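Local coordinates for protein exocyst complex component EXO70 (Saccharomyces cerevisiae, PDB 2B1E) that serves as a subunit of the exocyst, the complex that tethers secretory vesicles to sites of exocytosis, and plays a role in assembling that complex, at residues Ser196-Leu201 and Pro210-Gln215; Phe245-Val250 and Gln283-Asp288; Thr310-Asp315 and Val381-Lys386; Ser458-Leu463 and Thr557-Leu562. One frame throughout, in Å; residues are numbered along the deposited sequence.

Interaction 1: residues Ser196-Leu201 and Pro210-Gln215; sequences SLVDDL and PHVLSQ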
loop_
_atom_site.group_PDB
_atom_site.type_symbol
_atom_site.label_atom_id
_atom_site.label_comp_id
_atom_site.label_asym_id
_atom_site.label_seq_id
_atom_site.Cartn_x
_atom_site.Cartn_y
_atom_site.Cartn_z
ATOM N N SER A 196 9.366 17.449 23.953
ATOM C CA SER A 196 9.870 17.302 25.318
ATOM C C SER A 196 10.572 18.595 25.739
ATOM O O SER A 196 10.431 19.043 26.875
ATOM C CB SER A 196 10.856 16.125 25.421
ATOM O OG SER A 196 10.249 14.902 25.054
ATOM N N LEU A 197 11.319 19.191 24.814
ATOM C CA LEU A 197 12.043 20.432 25.092
ATOM C C LEU A 197 11.101 21.559 25.483
ATOM O O LEU A 197 11.273 22.180 26.531
ATOM C CB LEU A 197 12.866 20.870 23.877
ATOM C CG LEU A 197 13.747 22.108 24.121
ATOM C CD1 LEU A 197 14.769 21.791 25.204
ATOM C CD2 LEU A 197 14.456 22.520 22.844
ATOM N N VAL A 198 10.108 21.834 24.641
ATOM C CA VAL A 198 9.164 22.898 24.952
ATOM C C VAL A 198 8.471 22.603 26.283
ATOM O O VAL A 198 8.283 23.502 27.098
ATOM C CB VAL A 198 8.098 23.065 23.837
ATOM C CG1 VAL A 198 6.985 23.983 24.320
ATOM C CG2 VAL A 198 8.745 23.656 22.587
ATOM N N ASP A 199 8.085 21.351 26.502
ATOM C CA ASP A 199 7.435 20.989 27.756
ATOM C C ASP A 199 8.403 21.206 28.918
ATOM O O ASP A 199 7.990 21.596 30.009
ATOM C CB ASP A 199 6.983 19.527 27.741
ATOM C CG ASP A 199 5.718 19.315 26.930
ATOM O OD1 ASP A 199 5.109 20.323 26.507
ATOM O OD2 ASP A 199 5.334 18.145 26.724
ATOM N N ASP A 200 9.690 20.950 28.683
ATOM C CA ASP A 200 10.686 21.126 29.738
ATOM C C ASP A 200 10.992 22.599 30.007
ATOM O O ASP A 200 11.235 22.994 31.146
ATOM C CB ASP A 200 12.014 20.427 29.378
ATOM C CG ASP A 200 12.023 18.938 29.718
ATOM O OD1 ASP A 200 11.126 18.460 30.448
ATOM O OD2 ASP A 200 12.958 18.244 29.260
ATOM N N LEU A 201 10.968 23.407 28.960
ATOM C CA LEU A 201 11.317 24.820 29.074
ATOM C C LEU A 201 10.289 25.785 29.651
ATOM O O LEU A 201 10.661 26.799 30.237
ATOM C CB LEU A 201 11.766 25.341 27.707
ATOM C CG LEU A 201 13.081 24.779 27.146
ATOM C CD1 LEU A 201 13.358 25.389 25.783
ATOM C CD2 LEU A 201 14.233 25.100 28.108
ATOM N N PRO A 210 2.268 25.557 22.197
ATOM C CA PRO A 210 2.029 24.996 20.864
ATOM C C PRO A 210 2.542 25.886 19.736
ATOM O O PRO A 210 2.989 25.389 18.708
ATOM C CB PRO A 210 0.509 24.791 20.832
ATOM C CG PRO A 210 -0.007 25.765 21.827
ATOM C CD PRO A 210 1.004 25.708 22.939
ATOM N N HIS A 211 2.499 27.199 19.938
ATOM C CA HIS A 211 2.975 28.133 18.925
ATOM C C HIS A 211 4.485 27.970 18.715
ATOM O O HIS A 211 4.958 27.879 17.583
ATOM C CB HIS A 211 2.639 29.567 19.344
ATOM C CG HIS A 211 3.113 30.610 18.378
ATOM N ND1 HIS A 211 2.758 30.608 17.046
ATOM C CD2 HIS A 211 3.899 31.697 18.557
ATOM C CE1 HIS A 211 3.305 31.651 16.444
ATOM N NE2 HIS A 211 4.002 32.328 17.340
ATOM N N VAL A 212 5.229 27.920 19.816
ATOM C CA VAL A 212 6.677 27.760 19.770
ATOM C C VAL A 212 7.030 26.476 19.034
ATOM O O VAL A 212 7.816 26.490 18.089
ATOM C CB VAL A 212 7.285 27.713 21.201
ATOM C CG1 VAL A 212 8.761 27.382 21.142
ATOM C CG2 VAL A 212 7.093 29.057 21.894
ATOM N N LEU A 213 6.437 25.368 19.465
ATOM C CA LEU A 213 6.693 24.076 18.840
ATOM C C LEU A 213 6.345 24.112 17.351
ATOM O O LEU A 213 7.057 23.541 16.530
ATOM C CB LEU A 213 5.892 22.974 19.545
ATOM C CG LEU A 213 6.120 21.550 19.028
ATOM C CD1 LEU A 213 7.582 21.145 19.240
ATOM C CD2 LEU A 213 5.191 20.585 19.754
ATOM N N SER A 214 5.251 24.784 17.001
ATOM C CA SER A 214 4.843 24.885 15.603
ATOM C C SER A 214 5.917 25.583 14.766
ATOM O O SER A 214 6.337 25.081 13.724
ATOM C CB SER A 214 3.523 25.653 15.484
ATOM O OG SER A 214 3.196 25.903 14.122
ATOM N N GLN A 215 6.371 26.738 15.237
ATOM C CA GLN A 215 7.392 27.503 14.533
ATOM C C GLN A 215 8.693 26.740 14.308
ATOM O O GLN A 215 9.406 26.988 13.336
ATOM C CB GLN A 215 7.677 28.794 15.296
ATOM C CG GLN A 215 6.563 29.815 15.163
ATOM C CD GLN A 215 6.859 31.078 15.926
ATOM O OE1 GLN A 215 6.635 31.156 17.136
ATOM N NE2 GLN A 215 7.389 32.074 15.228
#
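The backbones of Val198 and Leu213 approach to 6.7 Å between their CA atoms, close for two helices, where the last turn of helix 180-201 meets the first turns of helix 209-233. Val198 fills this narrow gap, its CB aimed at the other helix. One branch does the touching: CG2, which stands beside the backbone N because CG1 takes the place anti to it (chi1 169°). Val198 CG2 meets Val212 CG1 at 4.0 Å, the two valines crossing at a slant, and it lies 4.2 Å from Leu213 CB, so a single methyl rests between two consecutive residues of the partner helix. No hydrogen bond joins the segments, which bury 122 Å² between them. The pair is a helical hairpin, consecutive helices joined by a short loop, within the rod of stacked alpha-helices that makes up Exo70. Next to the valine, the salt bridge from Asp199 OD1 to Lys209 NZ ties the end of the first helix to the start of the second. Leu197 and Leu201 pack instead on Leu120 of helix 117-132, while Val212 also touches Gln140 of helix 136-155.

Interaction 2: residues Phe245-Val250 and Gln283-Asp288; sequences FSFELV and QSLFRD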
loop_
_atom_site.group_PDB
_atom_site.type_symbol
_atom_site.label_atom_id
_atom_site.label_comp_id
_atom_site.label_asym_id
_atom_site.label_seq_id
_atom_site.Cartn_x
_atom_site.Cartn_y
_atom_site.Cartn_z
ATOM N N PHE A 245 6.594 1.395 -4.107
ATOM C CA PHE A 245 7.260 2.255 -3.143
ATOM C C PHE A 245 6.219 3.135 -2.465
ATOM O O PHE A 245 6.411 3.585 -1.334
ATOM C CB PHE A 245 8.305 3.133 -3.834
ATOM C CG PHE A 245 9.045 4.040 -2.892
ATOM C CD1 PHE A 245 9.724 3.517 -1.796
ATOM C CD2 PHE A 245 9.055 5.417 -3.093
ATOM C CE1 PHE A 245 10.397 4.348 -0.915
ATOM C CE2 PHE A 245 9.730 6.257 -2.213
ATOM C CZ PHE A 245 10.402 5.720 -1.121
ATOM N N SER A 246 5.116 3.370 -3.164
ATOM C CA SER A 246 4.036 4.190 -2.639
ATOM C C SER A 246 3.541 3.646 -1.300
ATOM O O SER A 246 3.134 4.411 -0.426
ATOM C CB SER A 246 2.881 4.240 -3.637
ATOM O OG SER A 246 2.382 2.943 -3.897
ATOM N N PHE A 247 3.573 2.327 -1.140
ATOM C CA PHE A 247 3.132 1.718 0.110
ATOM C C PHE A 247 4.004 2.191 1.269
ATOM O O PHE A 247 3.510 2.397 2.380
ATOM C CB PHE A 247 3.184 0.187 0.025
ATOM C CG PHE A 247 2.152 -0.413 -0.890
ATOM C CD1 PHE A 247 0.826 0.013 -0.844
ATOM C CD2 PHE A 247 2.495 -1.437 -1.770
ATOM C CE1 PHE A 247 -0.144 -0.574 -1.658
ATOM C CE2 PHE A 247 1.535 -2.031 -2.587
ATOM C CZ PHE A 247 0.213 -1.598 -2.531
ATOM N N GLU A 248 5.298 2.362 1.012
ATOM C CA GLU A 248 6.222 2.814 2.048
ATOM C C GLU A 248 6.082 4.313 2.296
ATOM O O GLU A 248 6.378 4.799 3.387
ATOM C CB GLU A 248 7.666 2.488 1.664
ATOM C CG GLU A 248 7.934 1.004 1.487
ATOM C CD GLU A 248 9.381 0.709 1.146
ATOM O OE1 GLU A 248 9.661 -0.415 0.679
ATOM O OE2 GLU A 248 10.238 1.593 1.347
ATOM N N LEU A 249 5.643 5.046 1.278
ATOM C CA LEU A 249 5.445 6.481 1.416
ATOM C C LEU A 249 4.189 6.721 2.239
ATOM O O LEU A 249 4.151 7.613 3.084
ATOM C CB LEU A 249 5.310 7.141 0.043
ATOM C CG LEU A 249 6.588 7.208 -0.801
ATOM C CD1 LEU A 249 6.268 7.794 -2.172
ATOM C CD2 LEU A 249 7.636 8.062 -0.086
ATOM N N VAL A 250 3.157 5.920 1.992
ATOM C CA VAL A 250 1.912 6.044 2.742
ATOM C C VAL A 250 2.223 5.850 4.223
ATOM O O VAL A 250 1.702 6.568 5.078
ATOM C CB VAL A 250 0.875 4.983 2.296
ATOM C CG1 VAL A 250 -0.307 4.963 3.262
ATOM C CG2 VAL A 250 0.391 5.292 0.880
ATOM N N GLN A 283 -4.143 3.866 -5.042
ATOM C CA GLN A 283 -5.442 3.394 -5.519
ATOM C C GLN A 283 -5.367 3.056 -7.003
ATOM O O GLN A 283 -5.978 2.093 -7.459
ATOM C CB GLN A 283 -6.534 4.446 -5.292
ATOM C CG GLN A 283 -7.904 4.009 -5.820
ATOM C CD GLN A 283 -8.966 5.089 -5.721
ATOM O OE1 GLN A 283 -9.334 5.521 -4.628
ATOM N NE2 GLN A 283 -9.467 5.529 -6.868
ATOM N N SER A 284 -4.619 3.856 -7.755
ATOM C CA SER A 284 -4.474 3.627 -9.184
ATOM C C SER A 284 -3.614 2.394 -9.416
ATOM O O SER A 284 -3.675 1.767 -10.470
ATOM C CB SER A 284 -3.826 4.838 -9.852
ATOM O OG SER A 284 -4.628 5.994 -9.690
ATOM N N LEU A 285 -2.810 2.052 -8.418
ATOM C CA LEU A 285 -1.936 0.896 -8.518
ATOM C C LEU A 285 -2.770 -0.365 -8.767
ATOM O O LEU A 285 -2.381 -1.237 -9.544
ATOM C CB LEU A 285 -1.120 0.757 -7.232
ATOM C CG LEU A 285 0.115 -0.139 -7.291
ATOM C CD1 LEU A 285 1.030 0.334 -8.407
ATOM C CD2 LEU A 285 0.838 -0.105 -5.948
ATOM N N PHE A 286 -3.928 -0.442 -8.116
ATOM C CA PHE A 286 -4.823 -1.587 -8.256
ATOM C C PHE A 286 -5.597 -1.535 -9.568
ATOM O O PHE A 286 -5.626 -2.510 -10.320
ATOM C CB PHE A 286 -5.793 -1.630 -7.074
ATOM C CG PHE A 286 -5.128 -1.947 -5.765
ATOM C CD1 PHE A 286 -5.000 -3.261 -5.338
ATOM C CD2 PHE A 286 -4.580 -0.932 -4.985
ATOM C CE1 PHE A 286 -4.334 -3.563 -4.154
ATOM C CE2 PHE A 286 -3.912 -1.225 -3.801
ATOM C CZ PHE A 286 -3.787 -2.543 -3.386
ATOM N N ARG A 287 -6.223 -0.396 -9.839
ATOM C CA ARG A 287 -6.981 -0.231 -11.071
ATOM C C ARG A 287 -6.070 -0.541 -12.258
ATOM O O ARG A 287 -6.490 -1.170 -13.231
ATOM C CB ARG A 287 -7.502 1.201 -11.176
ATOM C CG ARG A 287 -8.425 1.448 -12.353
ATOM C CD ARG A 287 -8.810 2.919 -12.426
ATOM N NE ARG A 287 -9.871 3.182 -13.396
ATOM C CZ ARG A 287 -9.751 3.034 -14.713
ATOM N NH1 ARG A 287 -8.607 2.618 -15.242
ATOM N NH2 ARG A 287 -10.777 3.315 -15.506
ATOM N N ASP A 288 -4.818 -0.106 -12.161
ATOM C CA ASP A 288 -3.838 -0.318 -13.219
ATOM C C ASP A 288 -3.529 -1.787 -13.468
ATOM O O ASP A 288 -3.356 -2.201 -14.614
ATOM C CB ASP A 288 -2.537 0.419 -12.893
ATOM C CG ASP A 288 -1.477 0.218 -13.955
ATOM O OD1 ASP A 288 -1.733 0.565 -15.128
ATOM O OD2 ASP A 288 -0.386 -0.291 -13.618
#
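Phe247 reaches Leu285 and Phe286 because its CG stands beside the backbone N (chi1 -70°), which swings the ring from a CB that does not face the other helix to a tip that does. Phe286 takes a similar torsion (chi1 -68°), whereas Leu285 has CG opposite its backbone N, which carries CD2 to Phe247. These groups close the space between two nearly antiparallel helices of the all-helical Exo70 rod, 245-259 and 268-299. The axes of the short segments stay 11.5 Å apart and their directions differ by 156°, so the bridging falls mainly to Leu285 and the two phenylalanines. Leu285 CD2 is the shared methyl of the contact: it lies 3.8 Å from Phe247 CZ, 3.9 Å from Phe247 CE2 and 4.0 Å from Ser246 OG. The serine hydroxyl is hydrogen-bonded to the carbonyl O of Gly243, three residues earlier in the chain, and offers the leucine only van der Waals contact. Beyond the two segments, Phe247 rests on Cys330 and Ala333 of helix 327-333, and Phe286 meets Phe371 edge-to-face, which carries the aromatic cluster on toward helix 364-391. Between the two phenylalanines themselves the touch is slight: Phe286 CZ comes up to the edge of the Phe247 ring, near its plane, with the two CZ atoms 4.2 Å apart.

Interaction 3: residues Thr310-Asp315 and Val381-Lys386; sequences TEATVD and VNLERK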
loop_
_atom_site.group_PDB
_atom_site.type_symbol
_atom_site.label_atom_id
_atom_site.label_comp_id
_atom_site.label_asym_id
_atom_site.label_seq_id
_atom_site.Cartn_x
_atom_site.Cartn_y
_atom_site.Cartn_z
ATOM N N THR A 310 0.771 -18.287 -21.514
ATOM C CA THR A 310 1.132 -17.101 -22.285
ATOM C C THR A 310 1.902 -16.114 -21.421
ATOM O O THR A 310 1.913 -16.216 -20.190
ATOM C CB THR A 310 -0.099 -16.348 -22.823
ATOM O OG1 THR A 310 -0.803 -15.759 -21.725
ATOM C CG2 THR A 310 -1.031 -17.292 -23.580
ATOM N N GLU A 311 2.528 -15.140 -22.072
ATOM C CA GLU A 311 3.283 -14.130 -21.354
ATOM C C GLU A 311 2.342 -13.254 -20.538
ATOM O O GLU A 311 2.738 -12.697 -19.520
ATOM C CB GLU A 311 4.104 -13.294 -22.339
ATOM C CG GLU A 311 5.085 -14.149 -23.150
ATOM C CD GLU A 311 6.013 -13.331 -24.039
ATOM O OE1 GLU A 311 5.511 -12.618 -24.940
ATOM O OE2 GLU A 311 7.248 -13.411 -23.833
ATOM N N ALA A 312 1.091 -13.138 -20.976
ATOM C CA ALA A 312 0.114 -12.337 -20.245
ATOM C C ALA A 312 -0.017 -12.956 -18.860
ATOM O O ALA A 312 0.011 -12.264 -17.848
ATOM C CB ALA A 312 -1.243 -12.352 -20.958
ATOM N N THR A 313 -0.135 -14.274 -18.829
ATOM C CA THR A 313 -0.276 -15.005 -17.578
ATOM C C THR A 313 0.994 -14.887 -16.737
ATOM O O THR A 313 0.928 -14.563 -15.551
ATOM C CB THR A 313 -0.609 -16.488 -17.864
ATOM O OG1 THR A 313 -1.878 -16.554 -18.528
ATOM C CG2 THR A 313 -0.673 -17.298 -16.577
ATOM N N VAL A 314 2.145 -15.138 -17.354
ATOM C CA VAL A 314 3.413 -15.036 -16.643
ATOM C C VAL A 314 3.516 -13.651 -16.004
ATOM O O VAL A 314 3.789 -13.532 -14.816
ATOM C CB VAL A 314 4.622 -15.240 -17.593
ATOM C CG1 VAL A 314 5.924 -15.148 -16.805
ATOM C CG2 VAL A 314 4.528 -16.593 -18.278
ATOM N N ASP A 315 3.273 -12.609 -16.793
ATOM C CA ASP A 315 3.349 -11.238 -16.298
ATOM C C ASP A 315 2.348 -10.953 -15.186
ATOM O O ASP A 315 2.696 -10.376 -14.155
ATOM C CB ASP A 315 3.110 -10.246 -17.439
ATOM C CG ASP A 315 3.313 -8.798 -17.009
ATOM O OD1 ASP A 315 4.483 -8.375 -16.880
ATOM O OD2 ASP A 315 2.305 -8.085 -16.795
ATOM N N VAL A 381 -10.917 -14.770 -18.445
ATOM C CA VAL A 381 -11.926 -14.346 -19.414
ATOM C C VAL A 381 -11.326 -13.604 -20.612
ATOM O O VAL A 381 -11.739 -13.821 -21.748
ATOM C CB VAL A 381 -13.020 -13.461 -18.746
ATOM C CG1 VAL A 381 -12.439 -12.125 -18.332
ATOM C CG2 VAL A 381 -14.187 -13.261 -19.703
ATOM N N ASN A 382 -10.355 -12.729 -20.371
ATOM C CA ASN A 382 -9.729 -12.000 -21.474
ATOM C C ASN A 382 -8.903 -12.924 -22.367
ATOM O O ASN A 382 -8.852 -12.738 -23.584
ATOM C CB ASN A 382 -8.892 -10.853 -20.930
ATOM C CG ASN A 382 -9.739 -9.633 -20.652
ATOM O OD1 ASN A 382 -9.984 -8.827 -21.550
ATOM N ND2 ASN A 382 -10.221 -9.508 -19.417
ATOM N N LEU A 383 -8.260 -13.925 -21.777
ATOM C CA LEU A 383 -7.530 -14.879 -22.597
ATOM C C LEU A 383 -8.573 -15.652 -23.406
ATOM O O LEU A 383 -8.329 -16.015 -24.554
ATOM C CB LEU A 383 -6.732 -15.861 -21.745
ATOM C CG LEU A 383 -5.393 -15.377 -21.196
ATOM C CD1 LEU A 383 -4.787 -16.452 -20.318
ATOM C CD2 LEU A 383 -4.459 -15.018 -22.353
ATOM N N GLU A 384 -9.734 -15.908 -22.805
ATOM C CA GLU A 384 -10.795 -16.637 -23.505
ATOM C C GLU A 384 -11.340 -15.802 -24.656
ATOM O O GLU A 384 -11.534 -16.305 -25.771
ATOM C CB GLU A 384 -11.970 -16.985 -22.578
ATOM C CG GLU A 384 -12.816 -18.111 -23.172
ATOM C CD GLU A 384 -14.247 -18.172 -22.663
ATOM O OE1 GLU A 384 -14.492 -17.948 -21.453
ATOM O OE2 GLU A 384 -15.131 -18.464 -23.492
ATOM N N ARG A 385 -11.620 -14.533 -24.372
ATOM C CA ARG A 385 -12.133 -13.620 -25.384
ATOM C C ARG A 385 -11.187 -13.579 -26.584
ATOM O O ARG A 385 -11.618 -13.691 -27.731
ATOM C CB ARG A 385 -12.297 -12.211 -24.801
ATOM C CG ARG A 385 -12.687 -11.161 -25.835
ATOM C CD ARG A 385 -13.015 -9.817 -25.205
ATOM N NE ARG A 385 -14.271 -9.843 -24.455
ATOM C CZ ARG A 385 -14.376 -10.109 -23.154
ATOM N NH1 ARG A 385 -13.295 -10.373 -22.430
ATOM N NH2 ARG A 385 -15.569 -10.112 -22.573
ATOM N N LYS A 386 -9.898 -13.429 -26.314
ATOM C CA LYS A 386 -8.912 -13.386 -27.380
ATOM C C LYS A 386 -8.872 -14.696 -28.156
ATOM O O LYS A 386 -8.756 -14.699 -29.378
ATOM C CB LYS A 386 -7.526 -13.094 -26.819
ATOM C CG LYS A 386 -6.463 -13.112 -27.904
ATOM C CD LYS A 386 -5.092 -12.921 -27.353
ATOM C CE LYS A 386 -4.563 -14.166 -26.677
ATOM N NZ LYS A 386 -3.164 -13.918 -26.247
#
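Leu383 meets the first turn of helix 311-323 with the forked end of its side chain. Its CB points from helix 364-391 toward that turn, and CG, set beside the backbone N (chi1 -80°), spreads two methyls over it. CD1 goes to Thr313, lying 3.4 Å from Thr313 OG1, with the two side chains crossing at about a right angle. CD2 goes to the start of the helix, 3.8 Å from Thr310 OG1 and 4.4 Å from Ala312 CB. Thr310 is the N-cap: its OG1 accepts from the backbone N of Thr313 at 3.3 Å, fairly straight at 162°, and from Ala312 N at the same distance but bent to 120°, both bonds weak. The hydroxyl of Thr313 has its own hydrogen bond with Asn420 ND2 of helix 410-429, and Ile417 of that helix also packs on Leu383. Two further helices, 311-323 and 410-429, thus pack against this leucine of helix 364-391 in the Exo70 helical rod. Both buried threonine oxygens find polar partners on their own helix or on helix 410-429, while Leu383 brings only carbon. It lays an apolar cover over a capped helix start, and no polar bond joins 310-315 to 381-386.

Interaction 4: residues Ser458-Leu463 and Thr557-Leu562; sequences SDWRDL and TVLNQL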
loop_
_atom_site.group_PDB
_atom_site.type_symbol
_atom_site.label_atom_id
_atom_site.label_comp_id
_atom_site.label_asym_id
_atom_site.label_seq_id
_atom_site.Cartn_x
_atom_site.Cartn_y
_atom_site.Cartn_z
ATOM N N SER A 458 -17.836 -30.421 -22.525
ATOM C CA SER A 458 -19.008 -30.060 -23.317
ATOM C C SER A 458 -19.257 -30.828 -24.605
ATOM O O SER A 458 -20.389 -31.222 -24.879
ATOM C CB SER A 458 -19.003 -28.566 -23.637
ATOM O OG SER A 458 -20.222 -28.218 -24.282
ATOM N N ASP A 459 -18.212 -31.027 -25.403
ATOM C CA ASP A 459 -18.357 -31.749 -26.661
ATOM C C ASP A 459 -18.787 -33.190 -26.407
ATOM O O ASP A 459 -19.502 -33.791 -27.212
ATOM C CB ASP A 459 -17.044 -31.700 -27.454
ATOM C CG ASP A 459 -16.753 -30.305 -28.038
ATOM O OD1 ASP A 459 -17.394 -29.313 -27.616
ATOM O OD2 ASP A 459 -15.865 -30.194 -28.916
ATOM N N TRP A 460 -18.351 -33.754 -25.286
ATOM C CA TRP A 460 -18.732 -35.113 -24.954
ATOM C C TRP A 460 -20.219 -35.139 -24.571
ATOM O O TRP A 460 -20.908 -36.130 -24.821
ATOM C CB TRP A 460 -17.884 -35.661 -23.795
ATOM C CG TRP A 460 -16.449 -35.870 -24.134
ATOM C CD1 TRP A 460 -15.420 -34.985 -23.941
ATOM C CD2 TRP A 460 -15.868 -37.035 -24.735
ATOM N NE1 TRP A 460 -14.238 -35.526 -24.380
ATOM C CE2 TRP A 460 -14.482 -36.784 -24.875
ATOM C CE3 TRP A 460 -16.382 -38.268 -25.167
ATOM C CZ2 TRP A 460 -13.603 -37.721 -25.431
ATOM C CZ3 TRP A 460 -15.506 -39.201 -25.720
ATOM C CH2 TRP A 460 -14.132 -38.921 -25.847
ATOM N N ARG A 461 -20.709 -34.054 -23.970
ATOM C CA ARG A 461 -22.122 -33.990 -23.592
ATOM C C ARG A 461 -22.975 -33.997 -24.861
ATOM O O ARG A 461 -24.040 -34.631 -24.898
ATOM C CB ARG A 461 -22.419 -32.731 -22.761
ATOM C CG ARG A 461 -21.776 -32.726 -21.375
ATOM C CD ARG A 461 -22.298 -31.572 -20.506
ATOM N NE ARG A 461 -21.694 -30.279 -20.828
ATOM C CZ ARG A 461 -20.699 -29.724 -20.139
ATOM N NH1 ARG A 461 -20.188 -30.343 -19.083
ATOM N NH2 ARG A 461 -20.218 -28.545 -20.497
ATOM N N ASP A 462 -22.512 -33.303 -25.902
ATOM C CA ASP A 462 -23.248 -33.268 -27.176
ATOM C C ASP A 462 -23.354 -34.680 -27.759
ATOM O O ASP A 462 -24.404 -35.094 -28.249
ATOM C CB ASP A 462 -22.537 -32.359 -28.181
ATOM C CG ASP A 462 -22.550 -30.899 -27.758
ATOM O OD1 ASP A 462 -23.188 -30.577 -26.733
ATOM O OD2 ASP A 462 -21.927 -30.074 -28.454
ATOM N N LEU A 463 -22.251 -35.414 -27.705
ATOM C CA LEU A 463 -22.207 -36.786 -28.204
ATOM C C LEU A 463 -23.259 -37.667 -27.527
ATOM O O LEU A 463 -24.036 -38.365 -28.197
ATOM C CB LEU A 463 -20.821 -37.386 -27.947
ATOM C CG LEU A 463 -20.608 -38.848 -28.352
ATOM C CD1 LEU A 463 -20.766 -38.984 -29.847
ATOM C CD2 LEU A 463 -19.228 -39.308 -27.948
ATOM N N THR A 557 -11.980 -49.614 -22.675
ATOM C CA THR A 557 -10.537 -49.678 -22.892
ATOM C C THR A 557 -10.023 -48.461 -23.649
ATOM O O THR A 557 -8.983 -47.895 -23.298
ATOM C CB THR A 557 -10.157 -50.976 -23.647
ATOM O OG1 THR A 557 -10.616 -52.102 -22.891
ATOM C CG2 THR A 557 -8.643 -51.090 -23.825
ATOM N N VAL A 558 -10.754 -48.053 -24.683
ATOM C CA VAL A 558 -10.364 -46.889 -25.469
ATOM C C VAL A 558 -10.312 -45.668 -24.568
ATOM O O VAL A 558 -9.325 -44.937 -24.544
ATOM C CB VAL A 558 -11.368 -46.622 -26.602
ATOM C CG1 VAL A 558 -11.057 -45.300 -27.274
ATOM C CG2 VAL A 558 -11.315 -47.754 -27.597
ATOM N N LEU A 559 -11.386 -45.448 -23.820
ATOM C CA LEU A 559 -11.441 -44.307 -22.927
ATOM C C LEU A 559 -10.357 -44.324 -21.863
ATOM O O LEU A 559 -9.781 -43.286 -21.563
ATOM C CB LEU A 559 -12.808 -44.218 -22.252
ATOM C CG LEU A 559 -13.947 -43.689 -23.124
ATOM C CD1 LEU A 559 -15.186 -43.519 -22.250
ATOM C CD2 LEU A 559 -13.547 -42.352 -23.753
ATOM N N ASN A 560 -10.092 -45.486 -21.270
ATOM C CA ASN A 560 -9.065 -45.564 -20.236
ATOM C C ASN A 560 -7.701 -45.184 -20.806
ATOM O O ASN A 560 -6.907 -44.520 -20.145
ATOM C CB ASN A 560 -8.983 -46.976 -19.634
ATOM C CG ASN A 560 -10.124 -47.279 -18.673
ATOM O OD1 ASN A 560 -10.502 -46.445 -17.843
ATOM N ND2 ASN A 560 -10.661 -48.492 -18.764
ATOM N N GLN A 561 -7.426 -45.608 -22.032
ATOM C CA GLN A 561 -6.145 -45.292 -22.660
ATOM C C GLN A 561 -6.069 -43.812 -22.994
ATOM O O GLN A 561 -5.009 -43.201 -22.917
ATOM C CB GLN A 561 -5.948 -46.122 -23.928
ATOM C CG GLN A 561 -5.631 -47.587 -23.671
ATOM C CD GLN A 561 -5.483 -48.385 -24.957
ATOM O OE1 GLN A 561 -6.464 -48.643 -25.660
ATOM N NE2 GLN A 561 -4.249 -48.773 -25.275
ATOM N N LEU A 562 -7.206 -43.238 -23.362
ATOM C CA LEU A 562 -7.267 -41.827 -23.696
ATOM C C LEU A 562 -7.025 -40.941 -22.479
ATOM O O LEU A 562 -6.287 -39.960 -22.557
ATOM C CB LEU A 562 -8.634 -41.493 -24.290
ATOM C CG LEU A 562 -8.952 -40.005 -24.429
ATOM C CD1 LEU A 562 -7.982 -39.366 -25.424
ATOM C CD2 LEU A 562 -10.397 -39.838 -24.884
#
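Trp460 alone carries the contact from its side, reaching Leu559 and Leu562 across a wide gap. Along 458-463, Ser458 comes first and turns to the carbonyl O of Pro402, and Asp459 leans on Gln411 of helix 410-429. Next, Trp460 points its CB at helix 552-563, and with CG beside the backbone N (chi1 -68°) the indole covers about half of the 11.9 Å between the CA atoms of Trp460 and Leu559, the leucine side chain making up the rest. Its six-membered ring makes every touch: CZ2 lies 3.9 Å from Leu562 CD2, while CH2 is 4.1 Å from Leu559 CD2 and 4.0 Å from Leu562 CD2. The two leucine methyls, one turn apart on their helix, both approach the indole obliquely. Leu500 of helix 483-504 and Ile522 and Val526 of helix 512-537 also pack on the indole. Were this tryptophan an alanine, a gap would probably open between the helices, and Leu559 CD2 and Leu562 CD2 would lose their partner in 458-463. After the tryptophan, Arg461 turns to other partners, its NH2 bonded to Ser454 OG. An indole buried among several helices is core packing of an all-alpha helical bundle.

The four contacts follow one another in series along the chain and also along the elongated molecule. Interaction 2 lies near the middle, its centre about 5 Å from that of the chain; interaction 1 lies on one side, and interactions 3 and 4 on the other. Centres of neighbouring contacts are about 35, 24 and 28 Å apart in order, and those of interactions 1 and 4 about 82 Å. None touches another: even interactions 2 and 3 keep about 8 Å between nearest atoms. Helices provide the continuity. Helix 268-299 of interaction 2 is followed in the chain by helix 311-323 of interaction 3, and helix 410-429 touches both interactions 3 and 4.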